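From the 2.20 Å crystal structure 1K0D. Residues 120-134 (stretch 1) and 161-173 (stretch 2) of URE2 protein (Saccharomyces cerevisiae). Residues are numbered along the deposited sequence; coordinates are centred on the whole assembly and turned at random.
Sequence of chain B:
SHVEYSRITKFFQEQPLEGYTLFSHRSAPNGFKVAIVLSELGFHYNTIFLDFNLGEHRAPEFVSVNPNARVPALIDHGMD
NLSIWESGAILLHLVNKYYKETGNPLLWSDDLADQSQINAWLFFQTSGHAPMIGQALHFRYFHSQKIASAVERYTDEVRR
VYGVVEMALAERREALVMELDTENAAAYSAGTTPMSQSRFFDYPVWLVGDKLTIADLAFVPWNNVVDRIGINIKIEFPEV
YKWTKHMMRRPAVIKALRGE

Stretch 1 (120-134) AWLFFQTSGHAPMIG
Stretch 2 161-173: VYGVVEMALAERR

Both stretches are helical throughout, and both helices extend beyond the residues described. Their N-to-C directions differ by 138°, so they run roughly antiparallel but splayed, with the axes 10.8 Å apart at closest approach. The register is set by the CA atoms of Trp-121 and Val-165, 9.2 Å apart, and by those of His-129 and Val-161, 6.5 Å apart. Helix 161-173 is regular, with phi/psi near -65/-40. Helix 120-134 is not: a wider pi-type turn spans 125-129, where Ala-130 N bonds to Gln-125 O at 2.9 Å, and phi falls to -102°, -109° and -94° at Ser-127, Gly-128 and His-129, with psi of -31°, -22° and -68°. The chain is kinked at Pro-131 and Met-132, whose N atoms have no bond to the preceding turn; proline has no amide hydrogen to give. Regular bonding resumes with Ile-133 N to His-129 O at 3.1 Å.

The interface buries 442 Å², summed over both sides, and is mostly apolar. Trp-121 (chi1 -72°, m; chi2 106°) leaves its helix sideways, but its indole ends near the other helix. Its CH2 lies 3.6 Å from Ala-168 CB and 4.3 Å from Val-164 CG1; CZ3 is 4.3 Å from Val-165 CG2. Arg-172 (m, m, t, chi4 -66°) points toward the first helix and brings NH2 to 4.1 Å from Trp-121 CZ2, while its NE and NH2 are hydrogen-bonded elsewhere in the structure.

One turn further along, Phe-124 (chi1 177°, t; chi2 53°) points toward the second helix. Its CZ sits 3.8 Å from Val-161 CB and 4.1 Å from Val-164 CB, while Val-165 CG2 meets the ring edge, 4.3 Å from CE2. Val-161 is m, whereas Val-164 and Val-165 are t. Val-161 also packs against the backbone, its CG1 3.8 Å from Gly-128 O.

The polar link comes where the chains draw closest in the register. His-129 (chi1 172°, t; chi2 -102°) starts sideways, yet its imidazole reaches across, and NE2 donates a hydrogen bond to Tyr-162 OH at 2.9 Å. The N-H...O angle of 173° makes it nearly linear, with the hydroxyl near the imidazole plane. Tyr-162 has chi1 -94°, between wells, and chi2 96°; the two rings are oblique, with centroids 5.2 Å apart and planes at 62°. Beside this pair, Ile-133 (m, t) points toward the second helix and places CD1 4.4 Å from Tyr-162 CE1, at the tyrosine ring edge.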

# COMPACT_ATOMS: atom_id res chain seq x y z
N ALA B 120 -7.30 -0.66 -6.12
CA ALA B 120 -6.52 -1.78 -6.63
C ALA B 120 -5.24 -1.28 -7.31
O ALA B 120 -4.15 -1.79 -7.05
CB ALA B 120 -7.36 -2.59 -7.62
N TRP B 121 -5.38 -0.27 -8.17
CA TRP B 121 -4.22 0.28 -8.85
C TRP B 121 -3.30 1.01 -7.88
O TRP B 121 -2.07 0.93 -8.00
CB TRP B 121 -4.65 1.26 -9.95
CG TRP B 121 -5.25 0.57 -11.12
CD1 TRP B 121 -6.57 0.53 -11.46
CD2 TRP B 121 -4.56 -0.24 -12.08
NE1 TRP B 121 -6.75 -0.25 -12.58
CE2 TRP B 121 -5.53 -0.74 -12.98
CE3 TRP B 121 -3.22 -0.60 -12.27
CZ2 TRP B 121 -5.20 -1.57 -14.06
CZ3 TRP B 121 -2.89 -1.43 -13.34
CH2 TRP B 121 -3.88 -1.91 -14.22
N LEU B 122 -3.89 1.69 -6.90
CA LEU B 122 -3.10 2.42 -5.92
C LEU B 122 -2.26 1.45 -5.08
O LEU B 122 -1.08 1.68 -4.86
CB LEU B 122 -4.01 3.26 -5.03
CG LEU B 122 -3.30 4.08 -3.94
CD1 LEU B 122 -2.28 5.05 -4.57
CD2 LEU B 122 -4.35 4.84 -3.16
N PHE B 123 -2.88 0.37 -4.61
CA PHE B 123 -2.15 -0.62 -3.82
C PHE B 123 -1.13 -1.33 -4.72
O PHE B 123 -0.02 -1.65 -4.28
CB PHE B 123 -3.11 -1.63 -3.17
CG PHE B 123 -3.58 -1.21 -1.80
CD1 PHE B 123 -4.82 -0.60 -1.62
CD2 PHE B 123 -2.77 -1.42 -0.68
CE1 PHE B 123 -5.25 -0.19 -0.36
CE2 PHE B 123 -3.19 -1.02 0.60
CZ PHE B 123 -4.43 -0.40 0.76
N PHE B 124 -1.48 -1.57 -5.97
CA PHE B 124 -0.56 -2.21 -6.92
C PHE B 124 0.69 -1.33 -7.08
O PHE B 124 1.83 -1.81 -7.04
CB PHE B 124 -1.26 -2.40 -8.27
CG PHE B 124 -0.37 -2.98 -9.35
CD1 PHE B 124 0.34 -4.16 -9.13
CD2 PHE B 124 -0.29 -2.38 -10.59
CE1 PHE B 124 1.11 -4.74 -10.14
CE2 PHE B 124 0.48 -2.94 -11.62
CZ PHE B 124 1.18 -4.13 -11.39
N GLN B 125 0.47 -0.02 -7.23
CA GLN B 125 1.59 0.92 -7.39
C GLN B 125 2.49 1.00 -6.15
O GLN B 125 3.70 0.85 -6.26
CB GLN B 125 1.05 2.32 -7.72
CG GLN B 125 2.13 3.33 -8.13
CD GLN B 125 2.91 3.91 -6.96
OE1 GLN B 125 4.13 4.01 -7.00
NE2 GLN B 125 2.19 4.31 -5.91
N THR B 126 1.90 1.23 -4.99
CA THR B 126 2.66 1.36 -3.75
C THR B 126 3.33 0.06 -3.27
O THR B 126 4.40 0.10 -2.66
CB THR B 126 1.78 1.87 -2.59
OG1 THR B 126 0.76 0.91 -2.30
CG2 THR B 126 1.12 3.19 -2.97
N SER B 127 2.69 -1.07 -3.55
CA SER B 127 3.20 -2.36 -3.10
C SER B 127 3.92 -3.22 -4.14
O SER B 127 4.82 -3.98 -3.78
CB SER B 127 2.05 -3.17 -2.49
OG SER B 127 1.40 -2.40 -1.48
N GLY B 128 3.54 -3.12 -5.41
CA GLY B 128 4.19 -3.94 -6.42
C GLY B 128 5.11 -3.22 -7.39
O GLY B 128 6.00 -3.83 -7.99
N HIS B 129 4.90 -1.93 -7.54
CA HIS B 129 5.66 -1.08 -8.45
C HIS B 129 6.84 -0.38 -7.76
O HIS B 129 8.00 -0.71 -8.01
CB HIS B 129 4.67 -0.06 -9.05
CG HIS B 129 5.29 1.02 -9.87
ND1 HIS B 129 5.49 2.30 -9.39
CD2 HIS B 129 5.67 1.05 -11.17
CE1 HIS B 129 5.95 3.07 -10.36
NE2 HIS B 129 6.07 2.34 -11.45
N ALA B 130 6.54 0.55 -6.85
CA ALA B 130 7.57 1.30 -6.15
C ALA B 130 8.60 0.45 -5.40
O ALA B 130 9.80 0.68 -5.53
CB ALA B 130 6.92 2.30 -5.19
N PRO B 131 8.15 -0.54 -4.61
CA PRO B 131 9.12 -1.36 -3.88
C PRO B 131 10.12 -2.06 -4.79
O PRO B 131 11.30 -2.14 -4.47
CB PRO B 131 8.23 -2.36 -3.13
CG PRO B 131 6.96 -1.57 -2.90
CD PRO B 131 6.77 -0.89 -4.23
N MET B 132 9.63 -2.55 -5.93
CA MET B 132 10.48 -3.25 -6.88
C MET B 132 11.48 -2.32 -7.56
O MET B 132 12.63 -2.68 -7.77
CB MET B 132 9.61 -3.96 -7.93
CG MET B 132 8.72 -5.05 -7.35
SD MET B 132 9.67 -6.37 -6.53
CE MET B 132 9.46 -5.94 -4.81
N ILE B 133 11.03 -1.12 -7.93
CA ILE B 133 11.93 -0.17 -8.55
C ILE B 133 13.01 0.13 -7.51
O ILE B 133 14.19 0.27 -7.84
CB ILE B 133 11.21 1.13 -8.93
CG1 ILE B 133 10.23 0.85 -10.08
CG2 ILE B 133 12.22 2.20 -9.32
CD1 ILE B 133 9.35 2.04 -10.43
N GLY B 134 12.59 0.20 -6.26
CA GLY B 134 13.52 0.46 -5.17
C GLY B 134 14.56 -0.64 -5.01
O GLY B 134 15.73 -0.36 -4.76
N VAL B 161 5.59 -5.39 -14.30
CA VAL B 161 4.51 -4.56 -13.79
C VAL B 161 4.15 -3.46 -14.78
O VAL B 161 2.99 -3.08 -14.89
CB VAL B 161 4.82 -3.97 -12.38
CG1 VAL B 161 4.99 -5.11 -11.38
CG2 VAL B 161 6.07 -3.12 -12.42
N TYR B 162 5.15 -2.95 -15.50
CA TYR B 162 4.86 -1.92 -16.49
C TYR B 162 4.06 -2.53 -17.64
O TYR B 162 3.27 -1.85 -18.28
CB TYR B 162 6.14 -1.25 -17.00
CG TYR B 162 6.47 0.01 -16.23
CD1 TYR B 162 7.37 -0.02 -15.17
CD2 TYR B 162 5.82 1.20 -16.51
CE1 TYR B 162 7.62 1.12 -14.40
CE2 TYR B 162 6.06 2.35 -15.75
CZ TYR B 162 6.95 2.30 -14.70
OH TYR B 162 7.19 3.43 -13.94
N GLY B 163 4.27 -3.82 -17.88
CA GLY B 163 3.53 -4.49 -18.93
C GLY B 163 2.06 -4.59 -18.54
O GLY B 163 1.18 -4.53 -19.39
N VAL B 164 1.80 -4.76 -17.24
CA VAL B 164 0.43 -4.84 -16.74
C VAL B 164 -0.27 -3.50 -16.99
O VAL B 164 -1.43 -3.46 -17.41
CB VAL B 164 0.39 -5.16 -15.23
CG1 VAL B 164 -1.05 -5.15 -14.72
CG2 VAL B 164 1.03 -6.52 -14.97
N VAL B 165 0.44 -2.41 -16.74
CA VAL B 165 -0.12 -1.08 -16.95
C VAL B 165 -0.33 -0.82 -18.45
O VAL B 165 -1.36 -0.29 -18.87
CB VAL B 165 0.80 0.02 -16.38
CG1 VAL B 165 0.24 1.39 -16.69
CG2 VAL B 165 0.95 -0.16 -14.87
N GLU B 166 0.66 -1.21 -19.25
CA GLU B 166 0.59 -1.03 -20.70
C GLU B 166 -0.64 -1.75 -21.25
O GLU B 166 -1.43 -1.17 -21.99
CB GLU B 166 1.86 -1.60 -21.35
CG GLU B 166 1.90 -1.45 -22.87
CD GLU B 166 2.14 -0.02 -23.31
OE1 GLU B 166 2.09 0.24 -24.54
OE2 GLU B 166 2.39 0.85 -22.45
N MET B 167 -0.78 -3.02 -20.89
CA MET B 167 -1.91 -3.84 -21.34
C MET B 167 -3.25 -3.19 -20.97
O MET B 167 -4.13 -3.04 -21.82
CB MET B 167 -1.80 -5.24 -20.72
CG MET B 167 -2.99 -6.17 -21.00
SD MET B 167 -2.67 -7.91 -20.51
CE MET B 167 -2.78 -7.81 -18.69
N ALA B 168 -3.40 -2.80 -19.71
CA ALA B 168 -4.64 -2.17 -19.27
C ALA B 168 -4.94 -0.91 -20.08
O ALA B 168 -6.08 -0.68 -20.49
CB ALA B 168 -4.55 -1.82 -17.78
N LEU B 169 -3.92 -0.09 -20.32
CA LEU B 169 -4.11 1.13 -21.10
C LEU B 169 -4.49 0.79 -22.54
O LEU B 169 -5.36 1.44 -23.14
CB LEU B 169 -2.85 2.00 -21.07
CG LEU B 169 -2.48 2.62 -19.72
CD1 LEU B 169 -1.11 3.27 -19.81
CD2 LEU B 169 -3.55 3.64 -19.32
N ALA B 170 -3.84 -0.22 -23.10
CA ALA B 170 -4.13 -0.66 -24.46
C ALA B 170 -5.58 -1.11 -24.57
O ALA B 170 -6.27 -0.77 -25.52
CB ALA B 170 -3.20 -1.81 -24.85
N GLU B 171 -6.05 -1.89 -23.59
CA GLU B 171 -7.43 -2.37 -23.61
C GLU B 171 -8.43 -1.23 -23.50
O GLU B 171 -9.49 -1.28 -24.12
CB GLU B 171 -7.67 -3.36 -22.47
CG GLU B 171 -6.88 -4.64 -22.59
CD GLU B 171 -7.16 -5.60 -21.45
OE1 GLU B 171 -8.32 -6.05 -21.33
OE2 GLU B 171 -6.23 -5.89 -20.67
N ARG B 172 -8.10 -0.20 -22.73
CA ARG B 172 -9.00 0.95 -22.58
C ARG B 172 -9.13 1.66 -23.92
O ARG B 172 -10.20 2.15 -24.28
CB ARG B 172 -8.44 1.95 -21.56
CG ARG B 172 -8.22 1.40 -20.17
CD ARG B 172 -9.52 1.18 -19.43
NE ARG B 172 -9.24 0.75 -18.06
CZ ARG B 172 -8.67 -0.41 -17.75
NH1 ARG B 172 -8.31 -1.26 -18.71
NH2 ARG B 172 -8.44 -0.71 -16.48
N ARG B 173 -8.03 1.72 -24.66
CA ARG B 173 -8.02 2.36 -25.96
C ARG B 173 -8.83 1.55 -26.96
O ARG B 173 -9.65 2.09 -27.70
CB ARG B 173 -6.58 2.51 -26.45
CG ARG B 173 -6.46 3.08 -27.84
CD ARG B 173 -5.19 3.90 -27.95
NE ARG B 173 -5.34 5.17 -27.24
CZ ARG B 173 -4.36 5.81 -26.64
NH1 ARG B 173 -4.59 6.96 -26.02
NH2 ARG B 173 -3.14 5.30 -26.63